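Local coordinates for protein platelet aggregation factor Sm-hPAF (Streptococcus mitis, PDB 4GWI) that binds fucosylated Lewis glycans through this F-type lectin domain, part of a cholesterol-dependent cytolysin that probably forms pores in host membranes, at residues Leu84-Val89 and Leu129-Thr134. The protein carries 2 engineered substitutions. Numbering follows the deposited sequence.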
# COMPACT_ATOMS: atom_id res chain seq x y z
N LEU A 84 -3.95 4.12 9.80
CA LEU A 84 -4.36 3.61 8.49
C LEU A 84 -5.92 3.49 8.50
O LEU A 84 -6.51 2.41 8.76
CB LEU A 84 -3.68 2.26 8.15
CG LEU A 84 -4.05 1.72 6.75
CD1 LEU A 84 -3.50 2.68 5.67
CD2 LEU A 84 -3.31 0.40 6.59
N SER A 85 -6.51 4.63 8.25
CA SER A 85 -7.99 4.76 8.26
C SER A 85 -8.29 5.90 7.32
O SER A 85 -7.47 6.79 7.06
CB SER A 85 -8.50 4.97 9.72
OG SER A 85 -8.03 6.21 10.11
N ASN A 86 -9.53 5.88 6.77
CA ASN A 86 -10.01 6.86 5.82
C ASN A 86 -9.01 7.08 4.69
O ASN A 86 -8.39 8.13 4.56
CB ASN A 86 -10.30 8.17 6.56
CG ASN A 86 -11.06 9.18 5.68
OD1 ASN A 86 -11.55 8.90 4.62
ND2 ASN A 86 -11.06 10.43 6.14
N PHE A 87 -8.90 6.04 3.88
CA PHE A 87 -7.90 6.06 2.84
C PHE A 87 -8.43 5.42 1.58
O PHE A 87 -9.39 4.64 1.59
CB PHE A 87 -6.59 5.32 3.27
CG PHE A 87 -6.77 3.85 3.57
CD1 PHE A 87 -7.20 3.40 4.81
CD2 PHE A 87 -6.56 2.89 2.55
CE1 PHE A 87 -7.40 2.06 5.10
CE2 PHE A 87 -6.75 1.58 2.84
CZ PHE A 87 -7.10 1.12 4.07
N ASP A 88 -7.76 5.72 0.47
CA ASP A 88 -8.09 5.07 -0.81
C ASP A 88 -6.93 4.18 -1.25
O ASP A 88 -5.74 4.44 -0.93
CB ASP A 88 -8.24 6.10 -1.96
CG ASP A 88 -9.51 7.00 -1.85
OD1 ASP A 88 -9.47 8.11 -2.45
OD2 ASP A 88 -10.43 6.65 -1.16
N VAL A 89 -7.25 3.13 -1.96
CA VAL A 89 -6.25 2.31 -2.75
C VAL A 89 -6.55 2.60 -4.19
O VAL A 89 -7.72 2.43 -4.65
CB VAL A 89 -6.38 0.83 -2.41
CG1 VAL A 89 -5.34 -0.03 -3.19
CG2 VAL A 89 -6.17 0.61 -0.89
N LEU A 129 -3.83 8.48 2.10
CA LEU A 129 -4.65 8.87 3.27
C LEU A 129 -5.46 10.11 2.92
O LEU A 129 -4.99 10.91 2.16
CB LEU A 129 -3.82 9.16 4.51
CG LEU A 129 -3.06 7.99 5.10
CD1 LEU A 129 -2.36 8.41 6.41
CD2 LEU A 129 -3.92 6.73 5.26
N LYS A 130 -6.68 10.18 3.51
CA LYS A 130 -7.52 11.37 3.22
C LYS A 130 -7.62 12.26 4.45
O LYS A 130 -8.38 13.25 4.46
CB LYS A 130 -8.91 10.93 2.76
CG LYS A 130 -8.71 10.36 1.32
CD LYS A 130 -9.93 9.53 0.92
CE LYS A 130 -11.24 10.24 1.19
NZ LYS A 130 -11.60 11.19 0.09
N THR A 131 -6.84 11.98 5.48
CA THR A 131 -6.91 12.68 6.77
C THR A 131 -5.78 13.74 6.91
O THR A 131 -4.75 13.76 6.20
CB THR A 131 -6.77 11.67 7.88
OG1 THR A 131 -5.49 10.95 7.60
CG2 THR A 131 -8.00 10.73 7.95
N LYS A 132 -6.02 14.75 7.76
CA LYS A 132 -5.06 15.76 8.01
C LYS A 132 -4.08 15.31 9.05
O LYS A 132 -4.44 14.54 9.95
CB LYS A 132 -5.80 17.04 8.56
CG LYS A 132 -6.59 17.73 7.47
CD LYS A 132 -7.55 18.74 8.11
CE LYS A 132 -8.43 19.39 7.05
NZ LYS A 132 -7.62 19.65 5.82
N ASN A 133 -2.85 15.80 8.86
CA ASN A 133 -1.79 15.73 9.85
C ASN A 133 -1.61 14.34 10.43
O ASN A 133 -1.57 14.10 11.63
CB ASN A 133 -2.13 16.78 10.97
CG ASN A 133 -1.02 16.91 11.97
OD1 ASN A 133 -1.25 16.80 13.19
ND2 ASN A 133 0.20 17.03 11.46
N THR A 134 -1.52 13.34 9.50
CA THR A 134 -1.44 11.91 9.88
C THR A 134 -0.33 11.25 8.99
O THR A 134 -0.26 11.53 7.83
CB THR A 134 -2.76 11.14 9.61
OG1 THR A 134 -3.81 11.82 10.39
CG2 THR A 134 -2.74 9.70 10.09
O HOH W 1 -5.80 8.26 8.89
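An antiparallel strand pairing comes to its end here, in the five-stranded sheet of the F-type lectin β-sandwich, where strand 124-129 runs out beside strand 87-92. Phe87 and Leu129 form a non-hydrogen-bonded pair, their CA atoms 4.3 Å apart and their side chains on the same sheet face. Lys130 N then donates to Asn86 O (2.9 Å), nearly along the C=O axis. On its far edge strand 87-92 has a G1 β bulge against strand 98-104, with Asn86 and Phe87 both opposite Phe104. Beyond the last direct bond a water bridges the diverging chains, donating to Ser85 O and accepting from Thr131 OG1. On the face of Phe87 and Leu129, Leu129 CD2 packs against Phe87 CB at 3.6 Å, while Leu84 CD1 sits 3.8 Å above the centre of the Phe87 ring; Leu72 and Leu113 of the second sheet also touch the Phe87 side chain. On the other face Lys130 bends at chi3 and chi4 and lays CD against the Asp88 carboxylate. That group is held by Arg101 and His103, and Lys130 NZ stays 4.5 Å from Asp88 OD1, beyond salt-bridge range. Asn86, its CG anti to the backbone N (chi1 -169°), brings ND2 within 3.6 Å of Thr131 CG2.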